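PDB 2O8R: polyphosphate kinase from Porphyromonas gingivalis, which probably catalyses the reversible transfer of the terminal phosphate of ATP to a growing long-chain polyphosphate, with magnesium as cofactor. Local coordinates for residues T155-G160 against Y179-V184; V358-E363 against I458-T463; Y447-P450 against P455-I458. The protein carries 3 engineered substitutions. All coordinates share one frame; numbering follows the deposited sequence.

Contact 1. Residues T155-G160 against Y179-V184; sequences TFIRSG and YALLNV
Leu181 holds its CG trans to the backbone N (chi1 -171°), which sends both of its methyls out from the strand to Ile157. Ile157 places CG1 trans to its own carbonyl carbon (chi1 -63°), and an extended chi2 of 178° carries CD1 on to the leucine. The side chain of Ile157 leaves its backbone at a slant to the strand, and its far end makes the approach. CG1 of Ile157 lies 3.7 Å from CD2 of Leu181. The terminal CD1 of Ile157 sits beside the fork of the leucine, 4.0 Å from both CD1 and CD2 of Leu181. The two side chains cross at a slant. The backbones stay well apart, with 9.0 Å between Ile157 CA and Leu181 CA.

Residues 155-160 belong to the irregular link between strands 146-147 and 163-169. Residues 179-183 are in strand 178-183, which lies between those two strands in a mixed sheet of the middle domain. The link therefore passes over one face of the sheet, and Ile157 packs against that face. Ile232 of strand 225-235 touches both Ile157 and Leu181, and Ile283 of helix 277-283 also packs on Ile157. On the subunit interface, Pro141 of the second subunit packs on Phe156.

The contact between these segments is small and purely apolar, burying 116 Å². Its partners are buried aliphatic groups at van der Waals distance, so shape and exclusion of water, not directed polar bonds, join the link to the strand here.

Contact 2. Residues V358-E363 against I458-T463; sequences VRLLME and IALLST. With SO4 (sulfate ion), chain I.
Ile458 opens the strand segment and meets Leu360 of the helix through its CG2 branch. CG2 of Ile458 is 4.1 Å from CD2 of Leu360, and the two side chains reach toward each other tip to tip. With chi1 at -61°, CG2 of Ile458 is trans to the backbone N and CG1 is trans to the carbonyl carbon. CG2 is the branch that meets the helix. Met337 of helix 336-342 touches both Ile458 and Leu360.

Ala459 points away from the helix.

Leu460 faces the helix again, two residues further on. Its CD1 comes to 3.8 Å from CD2 of Leu360, and its CD2 is slightly further from the same atom, at 4.2 Å. One methyl of Leu360 thus serves both strand residues. CG of Leu360 is trans to the backbone N (chi1 -165°), which carries CD2 toward the strand. There CD2 faces the gap between Ile458 CG2 and Leu460 CD1. All three residues are buried. This is the packing of helix 355-365 on one face of a mixed sheet, in a domain of the phospholipase D-like clan. Strand 457-462 runs antiparallel to both of its neighbours, 442-447 and 474-481.

Beyond Leu460 the strand runs on without touching the helix segment, and Leu461 pairs by its backbone with Leu479 of strand 474-481.

On the helix, NE of Arg359 lies near O4 of a sulfate ion, which probably comes from the crystallisation liquor. The oxygen sits at the edge of the guanidinium group, near its plane. A hydrogen bond here is doubtful, because the modelled separation of Arg359 NE and sulfate O4, 2.5 Å, is implausibly short. NH1 of Arg359 forms a salt bridge with Glu331.

Contact 3. Residues Y447-P450 against P455-I458; sequences YHTP and PQGI
Tyr447 meets Gln456 and Gly457 through its backbone and its ring. Tyr447 N donates to Gln456 O at 2.7 Å, and the bond is almost straight, with an N-H...O angle of 175°. With chi1 at -71°, CG of Tyr447 lies beside its own backbone N, and this turns the ring along the opposing chain. CD2 of Tyr447 comes to 3.5 Å from Gly457 CA. The ring meets that atom obliquely. Further out, OH of Tyr447 lies 4.0 Å from CD1 of Ile458, where the two side chains cross.

Thr449 puts its methyl, not its hydroxyl, on Gln456. Its chi1 of 52° sets CG2 trans to the carbonyl carbon, and CG2 of Thr449 reaches 3.7 Å from CB of Gln456. CB of Gln456 is also 4.1 Å from CD2 of Tyr447, so this one atom touches both side chains.

Met337 of helix 336-342 packs on Tyr447 and Ile458, while His488 and Tyr491 of helix 484-497 touch Pro455. This is the loop end of a beta hairpin joining antiparallel strands 442-447 and 457-462.

Overall arrangement
Contacts 2 and 3 belong together. Their centres are 15 Å apart, and they share Ile458 on strand 457-462. Contact 3 lies at the loop end of that strand, while contact 2 packs a helix on the strand further along. Contact 1 is separate. It belongs to the middle domain, on the other side of the chain's centre, with its centre 48 Å from that of contact 2 and 60 Å from that of contact 3. Contacts 1 and 2 both have residues touching the second subunit. All three lie away from the predicted ATP and magnesium sites and from the predicted phosphohistidine, His439. The sulfate lies by Arg359 of contact 2, apart from its apolar packing.

Contact 1. Residues T155-G160 against Y179-V184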
loop_
_atom_site.group_PDB
_atom_site.type_symbol
_atom_site.label_atom_id
_atom_site.label_comp_id
_atom_site.label_asym_id
_atom_site.label_seq_id
_atom_site.Cartn_x
_atom_site.Cartn_y
_atom_site.Cartn_z
ATOM N N THR A 155 -30.127 -5.776 1.794
ATOM C CA THR A 155 -28.906 -4.974 1.938
ATOM C C THR A 155 -27.866 -5.714 2.756
ATOM O O THR A 155 -28.203 -6.556 3.582
ATOM C CB THR A 155 -29.151 -3.588 2.597
ATOM O OG1 THR A 155 -30.018 -3.730 3.727
ATOM C CG2 THR A 155 -29.758 -2.601 1.605
ATOM N N PHE A 156 -26.602 -5.387 2.517
ATOM C CA PHE A 156 -25.480 -5.984 3.227
ATOM C C PHE A 156 -24.899 -4.962 4.196
ATOM O O PHE A 156 -24.954 -3.760 3.948
ATOM C CB PHE A 156 -24.406 -6.391 2.220
ATOM C CG PHE A 156 -23.365 -7.308 2.776
ATOM C CD1 PHE A 156 -23.611 -8.673 2.880
ATOM C CD2 PHE A 156 -22.133 -6.816 3.190
ATOM C CE1 PHE A 156 -22.654 -9.530 3.397
ATOM C CE2 PHE A 156 -21.162 -7.672 3.699
ATOM C CZ PHE A 156 -21.423 -9.032 3.800
ATOM N N ILE A 157 -24.353 -5.440 5.305
ATOM C CA ILE A 157 -23.612 -4.592 6.234
ATOM C C ILE A 157 -22.217 -5.192 6.397
ATOM O O ILE A 157 -22.062 -6.241 7.018
ATOM C CB ILE A 157 -24.326 -4.495 7.605
ATOM C CG1 ILE A 157 -25.691 -3.834 7.446
ATOM C CG2 ILE A 157 -23.499 -3.711 8.617
ATOM C CD1 ILE A 157 -26.484 -3.739 8.737
ATOM N N ARG A 158 -21.215 -4.531 5.819
ATOM C CA ARG A 158 -19.833 -5.032 5.829
ATOM C C ARG A 158 -19.193 -5.009 7.209
ATOM O O ARG A 158 -19.535 -4.187 8.072
ATOM C CB ARG A 158 -18.959 -4.231 4.869
ATOM C CG ARG A 158 -19.505 -4.165 3.465
ATOM C CD ARG A 158 -18.606 -3.355 2.591
ATOM N NE ARG A 158 -17.276 -3.941 2.438
ATOM C CZ ARG A 158 -16.265 -3.322 1.831
ATOM N NH1 ARG A 158 -16.439 -2.100 1.335
ATOM N NH2 ARG A 158 -15.079 -3.909 1.724
ATOM N N SER A 159 -18.253 -5.922 7.404
ATOM C CA SER A 159 -17.590 -6.044 8.681
ATOM C C SER A 159 -16.465 -5.026 8.776
ATOM O O SER A 159 -15.971 -4.524 7.755
ATOM C CB SER A 159 -17.087 -7.474 8.909
ATOM O OG SER A 159 -16.172 -7.857 7.904
ATOM N N GLY A 160 -16.098 -4.697 10.013
ATOM C CA GLY A 160 -14.998 -3.777 10.289
ATOM C C GLY A 160 -15.324 -2.327 10.012
ATOM O O GLY A 160 -14.503 -1.449 10.249
ATOM N N TYR A 179 -37.056 3.025 8.900
ATOM C CA TYR A 179 -35.676 2.817 9.308
ATOM C C TYR A 179 -34.730 2.914 8.139
ATOM O O TYR A 179 -35.057 2.498 7.034
ATOM C CB TYR A 179 -35.517 1.488 10.024
ATOM C CG TYR A 179 -36.219 1.499 11.341
ATOM C CD1 TYR A 179 -35.656 2.145 12.431
ATOM C CD2 TYR A 179 -37.462 0.905 11.494
ATOM C CE1 TYR A 179 -36.291 2.176 13.643
ATOM C CE2 TYR A 179 -38.113 0.934 12.708
ATOM C CZ TYR A 179 -37.521 1.577 13.781
ATOM O OH TYR A 179 -38.151 1.620 15.007
ATOM N N ALA A 180 -33.556 3.487 8.385
ATOM C CA ALA A 180 -32.573 3.655 7.329
ATOM C C ALA A 180 -31.162 3.306 7.779
ATOM O O ALA A 180 -30.819 3.355 8.972
ATOM C CB ALA A 180 -32.622 5.042 6.778
ATOM N N LEU A 181 -30.350 2.937 6.804
ATOM C CA LEU A 181 -28.987 2.567 7.067
ATOM C C LEU A 181 -28.133 3.515 6.286
ATOM O O LEU A 181 -28.356 3.681 5.085
ATOM C CB LEU A 181 -28.740 1.149 6.563
ATOM C CG LEU A 181 -27.422 0.461 6.904
ATOM C CD1 LEU A 181 -27.360 0.117 8.376
ATOM C CD2 LEU A 181 -27.305 -0.795 6.087
ATOM N N LEU A 182 -27.165 4.152 6.940
ATOM C CA LEU A 182 -26.105 4.786 6.150
ATOM C C LEU A 182 -24.649 4.515 6.556
ATOM O O LEU A 182 -24.351 4.037 7.663
ATOM C CB LEU A 182 -26.382 6.266 5.842
ATOM C CG LEU A 182 -26.814 7.230 6.924
ATOM C CD1 LEU A 182 -25.611 7.694 7.697
ATOM C CD2 LEU A 182 -27.493 8.395 6.266
ATOM N N ASN A 183 -23.763 4.804 5.607
ATOM C CA ASN A 183 -22.359 4.468 5.708
ATOM C C ASN A 183 -21.583 5.592 6.337
ATOM O O ASN A 183 -21.910 6.760 6.148
ATOM C CB ASN A 183 -21.792 4.179 4.315
ATOM C CG ASN A 183 -22.206 5.215 3.286
ATOM O OD1 ASN A 183 -23.334 5.709 3.295
ATOM N ND2 ASN A 183 -21.295 5.551 2.396
ATOM N N VAL A 184 -20.555 5.253 7.101
ATOM C CA VAL A 184 -19.621 6.274 7.527
ATOM C C VAL A 184 -18.353 6.084 6.703
ATOM O O VAL A 184 -17.580 5.156 6.928
ATOM C CB VAL A 184 -19.449 6.313 9.058
ATOM C CG1 VAL A 184 -20.725 5.833 9.697
ATOM C CG2 VAL A 184 -18.302 5.474 9.522
#

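Contact 2. Residues V358-E363 against I458-T463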
loop_
_atom_site.group_PDB
_atom_site.type_symbol
_atom_site.label_atom_id
_atom_site.label_comp_id
_atom_site.label_asym_id
_atom_site.label_seq_id
_atom_site.Cartn_x
_atom_site.Cartn_y
_atom_site.Cartn_z
ATOM N N VAL A 358 20.165 -6.944 6.580
ATOM C CA VAL A 358 20.203 -6.492 5.186
ATOM C C VAL A 358 21.606 -6.031 4.731
ATOM O O VAL A 358 22.032 -6.349 3.627
ATOM C CB VAL A 358 19.127 -5.424 4.906
ATOM C CG1 VAL A 358 19.333 -4.213 5.791
ATOM C CG2 VAL A 358 19.123 -5.025 3.436
ATOM N N ARG A 359 22.312 -5.301 5.595
ATOM C CA ARG A 359 23.728 -4.966 5.417
ATOM C C ARG A 359 24.579 -6.200 5.092
ATOM O O ARG A 359 25.389 -6.195 4.155
ATOM C CB ARG A 359 24.261 -4.374 6.710
ATOM C CG ARG A 359 24.946 -3.071 6.549
ATOM C CD ARG A 359 24.199 -2.036 7.333
ATOM N NE ARG A 359 24.786 -1.681 8.633
ATOM C CZ ARG A 359 26.072 -1.753 8.978
ATOM N NH1 ARG A 359 26.437 -1.373 10.189
ATOM N NH2 ARG A 359 27.001 -2.177 8.135
ATOM N N LEU A 360 24.390 -7.249 5.891
ATOM C CA LEU A 360 25.065 -8.511 5.690
ATOM C C LEU A 360 24.678 -9.086 4.341
ATOM O O LEU A 360 25.536 -9.453 3.541
ATOM C CB LEU A 360 24.710 -9.498 6.800
ATOM C CG LEU A 360 25.672 -10.679 6.805
ATOM C CD1 LEU A 360 27.041 -10.185 7.230
ATOM C CD2 LEU A 360 25.192 -11.760 7.735
ATOM N N LEU A 361 23.378 -9.138 4.088
ATOM C CA LEU A 361 22.884 -9.590 2.795
ATOM C C LEU A 361 23.511 -8.813 1.647
ATOM O O LEU A 361 23.867 -9.400 0.629
ATOM C CB LEU A 361 21.361 -9.514 2.728
ATOM C CG LEU A 361 20.660 -10.651 3.475
ATOM C CD1 LEU A 361 19.166 -10.424 3.488
ATOM C CD2 LEU A 361 21.001 -12.000 2.861
HETATM N N MSE A 362 23.678 -7.506 1.824
HETATM C CA MSE A 362 24.280 -6.669 0.787
HETATM C C MSE A 362 25.766 -6.942 0.607
HETATM O O MSE A 362 26.257 -6.950 -0.520
HETATM C CB MSE A 362 24.055 -5.193 1.076
HETATM C CG MSE A 362 22.644 -4.727 0.819
HETATM SE SE MSE A 362 22.451 -2.831 1.230
HETATM C CE MSE A 362 22.172 -2.864 3.142
ATOM N N GLU A 363 26.478 -7.165 1.709
ATOM C CA GLU A 363 27.878 -7.579 1.616
ATOM C C GLU A 363 27.946 -8.824 0.773
ATOM O O GLU A 363 28.634 -8.840 -0.246
ATOM C CB GLU A 363 28.508 -7.826 2.997
ATOM C CG GLU A 363 29.049 -6.548 3.604
ATOM C CD GLU A 363 29.916 -6.743 4.832
ATOM O OE1 GLU A 363 30.284 -7.894 5.167
ATOM O OE2 GLU A 363 30.228 -5.715 5.473
ATOM N N ILE A 458 27.666 -18.433 7.087
ATOM C CA ILE A 458 27.016 -17.704 8.170
ATOM C C ILE A 458 25.562 -18.140 8.302
ATOM O O ILE A 458 24.814 -18.165 7.325
ATOM C CB ILE A 458 27.047 -16.175 7.930
ATOM C CG1 ILE A 458 28.479 -15.655 7.843
ATOM C CG2 ILE A 458 26.357 -15.464 9.048
ATOM C CD1 ILE A 458 28.591 -14.210 7.356
ATOM N N ALA A 459 25.169 -18.488 9.515
ATOM C CA ALA A 459 23.778 -18.764 9.796
ATOM C C ALA A 459 23.220 -17.639 10.643
ATOM O O ALA A 459 23.856 -17.207 11.607
ATOM C CB ALA A 459 23.623 -20.110 10.516
ATOM N N LEU A 460 22.041 -17.155 10.263
ATOM C CA LEU A 460 21.291 -16.192 11.060
ATOM C C LEU A 460 20.040 -16.883 11.565
ATOM O O LEU A 460 19.288 -17.426 10.759
ATOM C CB LEU A 460 20.891 -15.010 10.186
ATOM C CG LEU A 460 21.798 -13.795 10.022
ATOM C CD1 LEU A 460 23.245 -14.176 9.898
ATOM C CD2 LEU A 460 21.355 -12.999 8.811
ATOM N N LEU A 461 19.839 -16.893 12.885
ATOM C CA LEU A 461 18.662 -17.525 13.531
ATOM C C LEU A 461 17.989 -16.582 14.492
ATOM O O LEU A 461 18.656 -15.811 15.175
ATOM C CB LEU A 461 19.036 -18.783 14.295
ATOM C CG LEU A 461 19.530 -19.906 13.397
ATOM C CD1 LEU A 461 21.070 -19.899 13.322
ATOM C CD2 LEU A 461 19.009 -21.210 13.945
ATOM N N SER A 462 16.666 -16.665 14.575
ATOM C CA SER A 462 15.909 -15.579 15.178
ATOM C C SER A 462 14.590 -15.978 15.808
ATOM O O SER A 462 13.956 -16.948 15.387
ATOM C CB SER A 462 15.621 -14.531 14.118
ATOM O OG SER A 462 15.037 -13.398 14.722
ATOM N N THR A 463 14.168 -15.193 16.793
ATOM C CA THR A 463 12.891 -15.410 17.471
ATOM C C THR A 463 11.717 -14.794 16.721
ATOM O O THR A 463 10.570 -15.140 16.983
ATOM C CB THR A 463 12.910 -14.858 18.897
ATOM O OG1 THR A 463 13.095 -13.438 18.856
ATOM C CG2 THR A 463 14.046 -15.481 19.667
HETATM S S SO4 I . 23.294 1.551 10.121
HETATM O O1 SO4 I . 24.554 2.290 10.154
HETATM O O2 SO4 I . 22.652 1.590 11.434
HETATM O O3 SO4 I . 22.397 2.157 9.142
HETATM O O4 SO4 I . 23.564 0.172 9.751
#

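Contact 3. Residues Y447-P450 against P455-I458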
loop_
_atom_site.group_PDB
_atom_site.type_symbol
_atom_site.label_atom_id
_atom_site.label_comp_id
_atom_site.label_asym_id
_atom_site.label_seq_id
_atom_site.Cartn_x
_atom_site.Cartn_y
_atom_site.Cartn_z
ATOM N N TYR A 447 29.589 -20.102 1.591
ATOM C CA TYR A 447 30.797 -19.802 0.856
ATOM C C TYR A 447 31.097 -20.900 -0.147
ATOM O O TYR A 447 30.662 -22.040 0.039
ATOM C CB TYR A 447 31.964 -19.681 1.819
ATOM C CG TYR A 447 31.909 -18.445 2.682
ATOM C CD1 TYR A 447 31.723 -17.187 2.125
ATOM C CD2 TYR A 447 32.075 -18.534 4.055
ATOM C CE1 TYR A 447 31.685 -16.053 2.922
ATOM C CE2 TYR A 447 32.041 -17.409 4.862
ATOM C CZ TYR A 447 31.843 -16.173 4.297
ATOM O OH TYR A 447 31.810 -15.066 5.121
ATOM N N HIS A 448 31.823 -20.553 -1.210
ATOM C CA HIS A 448 32.388 -21.552 -2.112
ATOM C C HIS A 448 33.393 -22.386 -1.322
ATOM O O HIS A 448 34.260 -21.841 -0.633
ATOM C CB HIS A 448 33.096 -20.894 -3.291
ATOM C CG HIS A 448 32.173 -20.331 -4.327
ATOM N ND1 HIS A 448 32.139 -18.988 -4.641
ATOM C CD2 HIS A 448 31.272 -20.930 -5.143
ATOM C CE1 HIS A 448 31.250 -18.782 -5.597
ATOM N NE2 HIS A 448 30.710 -19.945 -5.919
ATOM N N THR A 449 33.245 -23.703 -1.400
ATOM C CA THR A 449 34.122 -24.648 -0.715
ATOM C C THR A 449 34.395 -25.799 -1.677
ATOM O O THR A 449 33.541 -26.105 -2.505
ATOM C CB THR A 449 33.458 -25.212 0.560
ATOM O OG1 THR A 449 32.159 -25.733 0.239
ATOM C CG2 THR A 449 33.338 -24.133 1.637
ATOM N N PRO A 450 35.587 -26.426 -1.581
ATOM C CA PRO A 450 36.053 -27.574 -2.373
ATOM C C PRO A 450 35.009 -28.484 -3.065
ATOM O O PRO A 450 34.632 -28.205 -4.210
ATOM C CB PRO A 450 36.891 -28.348 -1.354
ATOM C CG PRO A 450 37.503 -27.249 -0.493
ATOM C CD PRO A 450 36.641 -26.000 -0.641
ATOM N N PRO A 455 30.345 -27.378 4.381
ATOM C CA PRO A 455 29.878 -26.060 3.976
ATOM C C PRO A 455 30.393 -25.029 4.961
ATOM O O PRO A 455 30.438 -25.288 6.161
ATOM C CB PRO A 455 28.353 -26.177 4.068
ATOM C CG PRO A 455 28.098 -27.365 4.914
ATOM C CD PRO A 455 29.229 -28.296 4.662
ATOM N N GLN A 456 30.813 -23.883 4.451
ATOM C CA GLN A 456 31.325 -22.826 5.303
ATOM C C GLN A 456 30.444 -21.610 5.073
ATOM O O GLN A 456 29.920 -21.411 3.974
ATOM C CB GLN A 456 32.775 -22.529 4.925
ATOM C CG GLN A 456 33.693 -22.156 6.065
ATOM C CD GLN A 456 35.158 -22.291 5.674
ATOM O OE1 GLN A 456 35.620 -23.382 5.327
ATOM N NE2 GLN A 456 35.897 -21.180 5.725
ATOM N N GLY A 457 30.255 -20.808 6.110
ATOM C CA GLY A 457 29.414 -19.627 5.966
ATOM C C GLY A 457 28.834 -19.046 7.232
ATOM O O GLY A 457 29.429 -19.130 8.304
ATOM N N ILE A 458 27.666 -18.433 7.087
ATOM C CA ILE A 458 27.016 -17.704 8.170
ATOM C C ILE A 458 25.562 -18.140 8.302
ATOM O O ILE A 458 24.814 -18.165 7.325
ATOM C CB ILE A 458 27.047 -16.175 7.930
ATOM C CG1 ILE A 458 28.479 -15.655 7.843
ATOM C CG2 ILE A 458 26.357 -15.464 9.048
ATOM C CD1 ILE A 458 28.591 -14.210 7.356
#